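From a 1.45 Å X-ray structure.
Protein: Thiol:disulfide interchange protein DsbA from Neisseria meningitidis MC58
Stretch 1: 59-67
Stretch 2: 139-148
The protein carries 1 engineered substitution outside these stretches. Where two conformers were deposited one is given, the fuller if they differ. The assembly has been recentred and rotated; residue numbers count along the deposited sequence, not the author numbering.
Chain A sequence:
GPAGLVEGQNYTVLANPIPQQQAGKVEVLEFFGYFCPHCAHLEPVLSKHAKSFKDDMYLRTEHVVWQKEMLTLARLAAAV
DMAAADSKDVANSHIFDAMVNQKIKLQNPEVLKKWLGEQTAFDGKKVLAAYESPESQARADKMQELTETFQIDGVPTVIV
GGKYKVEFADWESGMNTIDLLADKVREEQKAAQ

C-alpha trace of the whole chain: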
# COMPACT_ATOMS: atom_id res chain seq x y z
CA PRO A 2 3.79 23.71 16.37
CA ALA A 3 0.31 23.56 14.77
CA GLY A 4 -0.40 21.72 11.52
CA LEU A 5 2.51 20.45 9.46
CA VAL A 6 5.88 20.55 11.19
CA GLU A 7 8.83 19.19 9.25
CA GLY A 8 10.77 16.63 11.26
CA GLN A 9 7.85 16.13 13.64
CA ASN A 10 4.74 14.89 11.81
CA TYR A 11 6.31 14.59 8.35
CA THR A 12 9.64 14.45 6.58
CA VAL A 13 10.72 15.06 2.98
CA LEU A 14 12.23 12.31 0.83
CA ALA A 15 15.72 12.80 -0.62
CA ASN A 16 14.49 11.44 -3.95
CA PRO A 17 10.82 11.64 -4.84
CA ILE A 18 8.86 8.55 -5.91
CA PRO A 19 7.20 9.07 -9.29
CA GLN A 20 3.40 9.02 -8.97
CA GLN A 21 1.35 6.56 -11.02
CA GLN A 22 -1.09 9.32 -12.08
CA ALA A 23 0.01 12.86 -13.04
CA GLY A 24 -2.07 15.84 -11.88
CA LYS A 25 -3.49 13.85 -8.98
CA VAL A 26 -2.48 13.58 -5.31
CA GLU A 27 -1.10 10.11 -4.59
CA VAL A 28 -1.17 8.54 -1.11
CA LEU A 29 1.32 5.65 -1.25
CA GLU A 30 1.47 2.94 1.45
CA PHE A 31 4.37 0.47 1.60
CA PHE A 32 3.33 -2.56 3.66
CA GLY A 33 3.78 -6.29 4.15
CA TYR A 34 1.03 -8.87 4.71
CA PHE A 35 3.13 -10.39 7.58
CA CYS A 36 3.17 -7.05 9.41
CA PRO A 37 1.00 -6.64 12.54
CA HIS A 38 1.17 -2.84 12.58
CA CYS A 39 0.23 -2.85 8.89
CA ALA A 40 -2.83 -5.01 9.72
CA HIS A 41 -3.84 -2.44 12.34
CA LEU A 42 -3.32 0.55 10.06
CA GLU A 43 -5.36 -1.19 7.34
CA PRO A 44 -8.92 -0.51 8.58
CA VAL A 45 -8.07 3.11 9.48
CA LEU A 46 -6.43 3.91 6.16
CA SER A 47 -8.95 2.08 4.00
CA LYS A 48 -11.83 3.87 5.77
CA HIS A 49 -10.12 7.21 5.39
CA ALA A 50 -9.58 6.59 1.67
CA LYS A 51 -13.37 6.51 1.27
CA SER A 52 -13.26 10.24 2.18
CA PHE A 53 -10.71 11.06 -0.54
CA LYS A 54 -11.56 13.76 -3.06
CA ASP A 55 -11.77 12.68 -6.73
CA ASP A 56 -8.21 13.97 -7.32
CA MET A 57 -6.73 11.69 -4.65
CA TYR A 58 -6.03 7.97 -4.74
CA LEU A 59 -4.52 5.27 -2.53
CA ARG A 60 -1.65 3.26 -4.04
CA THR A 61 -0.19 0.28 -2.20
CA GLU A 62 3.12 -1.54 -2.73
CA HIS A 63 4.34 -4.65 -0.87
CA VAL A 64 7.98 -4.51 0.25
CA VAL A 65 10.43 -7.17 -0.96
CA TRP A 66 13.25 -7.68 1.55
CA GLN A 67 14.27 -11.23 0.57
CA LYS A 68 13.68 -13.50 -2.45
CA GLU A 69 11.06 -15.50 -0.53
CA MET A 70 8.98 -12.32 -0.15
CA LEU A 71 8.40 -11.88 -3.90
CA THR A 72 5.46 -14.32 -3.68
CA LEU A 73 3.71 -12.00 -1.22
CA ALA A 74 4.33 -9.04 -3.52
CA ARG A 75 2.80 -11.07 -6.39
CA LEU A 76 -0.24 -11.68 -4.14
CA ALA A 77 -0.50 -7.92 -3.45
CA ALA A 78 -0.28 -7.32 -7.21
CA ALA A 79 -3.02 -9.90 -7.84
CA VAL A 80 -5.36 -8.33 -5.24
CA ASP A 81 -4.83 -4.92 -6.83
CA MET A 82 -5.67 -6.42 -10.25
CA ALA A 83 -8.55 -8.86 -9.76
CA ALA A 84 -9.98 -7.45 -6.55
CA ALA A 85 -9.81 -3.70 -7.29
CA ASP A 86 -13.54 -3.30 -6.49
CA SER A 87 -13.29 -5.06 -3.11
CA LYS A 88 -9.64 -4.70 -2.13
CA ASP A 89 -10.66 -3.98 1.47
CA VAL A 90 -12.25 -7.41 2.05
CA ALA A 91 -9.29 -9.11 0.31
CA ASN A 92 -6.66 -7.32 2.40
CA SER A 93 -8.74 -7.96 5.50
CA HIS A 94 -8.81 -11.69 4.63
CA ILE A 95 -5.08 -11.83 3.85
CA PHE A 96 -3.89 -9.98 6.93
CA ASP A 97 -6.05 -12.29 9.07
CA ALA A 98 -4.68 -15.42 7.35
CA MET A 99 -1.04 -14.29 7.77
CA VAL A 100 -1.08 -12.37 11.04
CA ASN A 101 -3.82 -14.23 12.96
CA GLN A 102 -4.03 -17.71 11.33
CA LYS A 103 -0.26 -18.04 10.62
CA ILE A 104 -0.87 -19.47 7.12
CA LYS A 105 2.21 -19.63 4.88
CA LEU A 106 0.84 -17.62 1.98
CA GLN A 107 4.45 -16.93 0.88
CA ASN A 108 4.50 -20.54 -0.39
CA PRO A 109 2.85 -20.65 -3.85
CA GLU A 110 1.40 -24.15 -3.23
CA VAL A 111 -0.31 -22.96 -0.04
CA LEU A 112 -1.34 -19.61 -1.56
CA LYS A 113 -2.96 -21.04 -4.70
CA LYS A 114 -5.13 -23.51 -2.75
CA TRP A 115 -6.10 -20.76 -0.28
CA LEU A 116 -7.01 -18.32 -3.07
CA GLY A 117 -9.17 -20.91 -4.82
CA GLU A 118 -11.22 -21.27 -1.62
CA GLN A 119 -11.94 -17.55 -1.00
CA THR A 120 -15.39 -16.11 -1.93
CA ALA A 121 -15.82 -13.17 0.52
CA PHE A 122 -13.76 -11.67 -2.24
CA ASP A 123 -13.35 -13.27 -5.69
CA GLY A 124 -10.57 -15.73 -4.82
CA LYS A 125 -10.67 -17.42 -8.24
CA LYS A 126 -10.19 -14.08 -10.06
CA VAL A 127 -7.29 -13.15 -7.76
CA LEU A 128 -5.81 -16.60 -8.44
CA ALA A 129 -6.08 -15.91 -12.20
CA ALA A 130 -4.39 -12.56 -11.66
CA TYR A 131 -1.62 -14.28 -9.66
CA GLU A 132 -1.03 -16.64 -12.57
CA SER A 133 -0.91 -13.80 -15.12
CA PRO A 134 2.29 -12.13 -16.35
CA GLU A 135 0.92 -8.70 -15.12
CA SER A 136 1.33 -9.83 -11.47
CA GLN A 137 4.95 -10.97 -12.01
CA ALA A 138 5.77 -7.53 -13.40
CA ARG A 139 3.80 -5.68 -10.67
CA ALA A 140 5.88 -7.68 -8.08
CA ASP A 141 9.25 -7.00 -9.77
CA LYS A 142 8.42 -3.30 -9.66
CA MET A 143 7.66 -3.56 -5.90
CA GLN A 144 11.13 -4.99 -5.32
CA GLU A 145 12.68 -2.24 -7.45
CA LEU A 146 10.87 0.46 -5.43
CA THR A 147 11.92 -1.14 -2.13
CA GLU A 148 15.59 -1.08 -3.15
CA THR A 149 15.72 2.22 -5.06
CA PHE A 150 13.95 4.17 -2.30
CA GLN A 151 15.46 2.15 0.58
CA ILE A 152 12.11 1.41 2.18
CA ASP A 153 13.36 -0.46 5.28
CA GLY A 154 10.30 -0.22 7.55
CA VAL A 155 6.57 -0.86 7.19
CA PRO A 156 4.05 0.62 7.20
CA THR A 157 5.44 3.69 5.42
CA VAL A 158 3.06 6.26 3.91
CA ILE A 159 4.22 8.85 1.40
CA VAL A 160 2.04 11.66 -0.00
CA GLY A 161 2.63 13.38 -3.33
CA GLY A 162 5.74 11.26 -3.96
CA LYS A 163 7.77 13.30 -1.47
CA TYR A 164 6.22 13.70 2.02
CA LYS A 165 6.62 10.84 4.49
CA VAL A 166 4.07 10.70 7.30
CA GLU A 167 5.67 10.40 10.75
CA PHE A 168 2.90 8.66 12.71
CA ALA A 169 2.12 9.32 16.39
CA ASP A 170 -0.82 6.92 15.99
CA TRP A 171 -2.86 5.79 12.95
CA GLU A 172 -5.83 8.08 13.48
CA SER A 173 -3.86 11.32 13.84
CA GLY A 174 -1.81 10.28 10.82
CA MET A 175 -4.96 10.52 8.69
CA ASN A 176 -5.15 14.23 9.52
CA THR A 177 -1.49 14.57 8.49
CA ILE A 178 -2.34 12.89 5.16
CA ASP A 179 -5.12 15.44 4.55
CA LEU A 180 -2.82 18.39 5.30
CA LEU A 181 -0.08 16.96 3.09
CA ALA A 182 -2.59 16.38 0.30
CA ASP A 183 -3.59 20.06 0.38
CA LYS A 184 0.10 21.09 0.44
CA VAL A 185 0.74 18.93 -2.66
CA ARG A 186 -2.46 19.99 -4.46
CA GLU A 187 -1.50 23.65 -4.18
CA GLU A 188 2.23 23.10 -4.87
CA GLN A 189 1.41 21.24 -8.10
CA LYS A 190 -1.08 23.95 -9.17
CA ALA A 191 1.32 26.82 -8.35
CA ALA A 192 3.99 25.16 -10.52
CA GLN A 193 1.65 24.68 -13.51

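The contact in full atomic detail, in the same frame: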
# COMPACT_ATOMS: atom_id res chain seq x y z
N LEU A 59 -5.38 6.09 -3.38
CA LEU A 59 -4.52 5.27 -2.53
C LEU A 59 -3.83 4.19 -3.37
O LEU A 59 -4.49 3.37 -4.01
CB LEU A 59 -5.35 4.62 -1.41
CG LEU A 59 -4.60 3.68 -0.46
CD1 LEU A 59 -3.50 4.40 0.34
CD2 LEU A 59 -5.58 3.00 0.49
N ARG A 60 -2.50 4.24 -3.36
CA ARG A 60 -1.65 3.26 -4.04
C ARG A 60 -0.97 2.44 -2.96
O ARG A 60 -0.50 3.01 -1.97
CB ARG A 60 -0.58 4.01 -4.84
CG ARG A 60 0.60 3.18 -5.34
CD ARG A 60 1.65 4.11 -5.95
NE ARG A 60 2.79 3.43 -6.56
CZ ARG A 60 3.83 4.07 -7.10
NH1 ARG A 60 3.88 5.40 -7.10
NH2 ARG A 60 4.82 3.37 -7.65
N THR A 61 -0.89 1.13 -3.16
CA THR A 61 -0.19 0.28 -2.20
C THR A 61 0.88 -0.56 -2.88
O THR A 61 0.69 -1.01 -4.01
CB THR A 61 -1.16 -0.60 -1.38
OG1 THR A 61 -1.82 -1.51 -2.25
CG2 THR A 61 -2.21 0.27 -0.70
N GLU A 62 2.00 -0.75 -2.20
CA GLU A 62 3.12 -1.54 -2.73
C GLU A 62 3.65 -2.42 -1.60
O GLU A 62 3.89 -1.93 -0.49
CB GLU A 62 4.24 -0.62 -3.23
CG GLU A 62 3.81 0.44 -4.26
CD GLU A 62 3.46 -0.13 -5.65
OE1 GLU A 62 3.69 -1.34 -5.89
OE2 GLU A 62 2.95 0.63 -6.50
N HIS A 63 3.82 -3.72 -1.88
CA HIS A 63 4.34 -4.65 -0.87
C HIS A 63 5.86 -4.63 -0.92
O HIS A 63 6.44 -4.72 -2.01
CB HIS A 63 3.84 -6.07 -1.17
CG HIS A 63 3.94 -7.04 -0.03
ND1 HIS A 63 5.13 -7.52 0.46
CD2 HIS A 63 2.97 -7.65 0.69
CE1 HIS A 63 4.90 -8.35 1.46
NE2 HIS A 63 3.59 -8.46 1.61
N VAL A 64 6.51 -4.49 0.23
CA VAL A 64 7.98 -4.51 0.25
C VAL A 64 8.52 -5.88 -0.14
O VAL A 64 7.85 -6.91 0.02
CB VAL A 64 8.58 -4.07 1.63
CG1 VAL A 64 8.29 -2.59 1.89
CG2 VAL A 64 8.11 -4.97 2.78
N VAL A 65 9.75 -5.90 -0.68
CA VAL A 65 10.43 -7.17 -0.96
C VAL A 65 11.83 -7.07 -0.36
O VAL A 65 12.69 -6.36 -0.87
CB VAL A 65 10.48 -7.50 -2.48
CG1 VAL A 65 11.25 -8.80 -2.73
CG2 VAL A 65 9.07 -7.55 -3.06
N TRP A 66 12.03 -7.78 0.76
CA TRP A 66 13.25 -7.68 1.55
C TRP A 66 14.10 -8.95 1.46
O TRP A 66 15.21 -9.00 1.97
CB TRP A 66 12.89 -7.41 3.02
CG TRP A 66 12.45 -6.00 3.27
CD1 TRP A 66 12.80 -4.89 2.55
CD2 TRP A 66 11.61 -5.54 4.34
NE1 TRP A 66 12.22 -3.76 3.10
CE2 TRP A 66 11.48 -4.13 4.19
CE3 TRP A 66 10.93 -6.18 5.38
CZ2 TRP A 66 10.73 -3.36 5.07
CZ3 TRP A 66 10.20 -5.40 6.27
CH2 TRP A 66 10.10 -4.00 6.11
N GLN A 67 13.55 -9.98 0.82
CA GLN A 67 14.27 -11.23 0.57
C GLN A 67 13.57 -11.95 -0.58
O GLN A 67 12.41 -11.67 -0.87
CB GLN A 67 14.35 -12.10 1.83
CG GLN A 67 12.98 -12.53 2.41
CD GLN A 67 13.07 -13.30 3.72
OE1 GLN A 67 14.14 -13.39 4.35
NE2 GLN A 67 11.93 -13.87 4.14
N ARG A 139 4.16 -6.52 -11.83
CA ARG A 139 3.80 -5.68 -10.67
C ARG A 139 4.73 -5.99 -9.46
O ARG A 139 5.18 -5.06 -8.77
CB ARG A 139 2.31 -5.79 -10.31
CG ARG A 139 1.29 -4.94 -11.14
CD ARG A 139 -0.13 -5.37 -10.75
NE ARG A 139 -1.26 -4.82 -11.52
CZ ARG A 139 -2.07 -3.86 -11.07
NH1 ARG A 139 -1.83 -3.30 -9.89
NH2 ARG A 139 -3.12 -3.47 -11.80
N ALA A 140 5.03 -7.27 -9.21
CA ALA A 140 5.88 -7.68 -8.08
C ALA A 140 7.36 -7.28 -8.22
O ALA A 140 8.00 -6.87 -7.24
CB ALA A 140 5.76 -9.20 -7.84
N ASP A 141 7.89 -7.44 -9.43
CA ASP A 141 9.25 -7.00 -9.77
C ASP A 141 9.44 -5.52 -9.51
O ASP A 141 10.49 -5.07 -9.03
CB ASP A 141 9.50 -7.29 -11.25
CG ASP A 141 9.54 -8.77 -11.56
OD1 ASP A 141 9.53 -9.57 -10.61
OD2 ASP A 141 9.58 -9.12 -12.75
N LYS A 142 8.41 -4.75 -9.87
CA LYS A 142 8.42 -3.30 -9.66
C LYS A 142 8.41 -2.98 -8.15
O LYS A 142 9.08 -2.06 -7.70
CB LYS A 142 7.23 -2.64 -10.37
CG LYS A 142 7.07 -1.13 -10.18
CD LYS A 142 8.18 -0.32 -10.80
CE LYS A 142 7.94 1.18 -10.65
NZ LYS A 142 9.12 1.94 -11.14
N MET A 143 7.65 -3.75 -7.36
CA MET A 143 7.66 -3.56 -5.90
C MET A 143 9.06 -3.77 -5.32
O MET A 143 9.50 -3.01 -4.44
CB MET A 143 6.63 -4.47 -5.24
CG MET A 143 5.20 -4.14 -5.63
SD MET A 143 4.03 -5.26 -4.85
CE MET A 143 2.51 -4.88 -5.75
N GLN A 144 9.77 -4.79 -5.79
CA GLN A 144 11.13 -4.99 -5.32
C GLN A 144 12.04 -3.83 -5.71
O GLN A 144 12.83 -3.36 -4.89
CB GLN A 144 11.72 -6.31 -5.83
CG GLN A 144 13.08 -6.59 -5.24
CD GLN A 144 13.63 -7.95 -5.61
OE1 GLN A 144 12.91 -8.81 -6.11
NE2 GLN A 144 14.91 -8.14 -5.35
N GLU A 145 11.92 -3.39 -6.97
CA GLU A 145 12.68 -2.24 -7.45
C GLU A 145 12.43 -0.99 -6.60
O GLU A 145 13.37 -0.30 -6.26
CB GLU A 145 12.37 -1.98 -8.93
CG GLU A 145 13.17 -0.83 -9.55
CD GLU A 145 12.38 0.47 -9.65
OE1 GLU A 145 11.39 0.50 -10.42
OE2 GLU A 145 12.75 1.46 -8.96
N LEU A 146 11.18 -0.70 -6.28
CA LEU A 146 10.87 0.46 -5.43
C LEU A 146 11.50 0.32 -4.04
O LEU A 146 12.06 1.27 -3.51
CB LEU A 146 9.37 0.66 -5.28
CG LEU A 146 8.61 1.04 -6.56
CD1 LEU A 146 7.11 0.94 -6.32
CD2 LEU A 146 8.98 2.46 -7.01
N THR A 147 11.37 -0.87 -3.46
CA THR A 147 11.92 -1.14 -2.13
C THR A 147 13.41 -0.80 -2.08
O THR A 147 13.87 -0.12 -1.15
CB THR A 147 11.68 -2.63 -1.73
OG1 THR A 147 10.28 -2.93 -1.75
CG2 THR A 147 12.23 -2.91 -0.31
N GLU A 148 14.14 -1.25 -3.10
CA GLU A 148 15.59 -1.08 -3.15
C GLU A 148 16.00 0.34 -3.54
O GLU A 148 16.85 0.93 -2.88
CB GLU A 148 16.20 -2.12 -4.12
CG GLU A 148 16.10 -3.57 -3.57
CD GLU A 148 16.30 -4.65 -4.63
OE1 GLU A 148 16.74 -4.32 -5.75
OE2 GLU A 148 16.01 -5.84 -4.34
O HOH W 1 3.03 -2.78 -8.36
O HOH W 2 15.26 -6.84 -1.73

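Strand 59-63 crosses helix 139-148 almost at right angles (84°), and the strand with the loop after it buries 478 Å² against the helix, Val65, Met143 and Thr147 being the most covered. Thr147 makes the stronger of the two direct hydrogen bonds. Its OG1 accepts from Val65 N at 3.2 Å and donates to Met143 O at 2.8 Å, so one hydroxyl satisfies a loop amide while staying tied to its own helix. One turn earlier, Met143 SD takes a weak hydrogen bond from His63 N (3.4 Å), a thioether serving as acceptor for a strand amide.

Not every group is paid for: His63 O, 3.2 Å from Met143 CB, is buried without a partner. The His63 ring leads away, and its ND1 donates to Val64 O at 2.8 Å.

Beta-branched Val65 points toward the helix, its CB 3.8 Å from Gln144 CB, a compact apolar filler. Glu62 also points in, yet its charge is answered: OE2 accepts from Arg60 NE in a 2.8 Å salt bridge, and OE1 accepts from a water that also donates to Arg139 O. Arg60 NH2 lies 3.6 Å from Leu146 CD1, so the ion pair packs against aliphatic surface. At the exposed margin, a second water donates to both Val65 O and Glu148 OE2, while Gln144 NE2 donates to Glu148 OE2 at 2.7 Å.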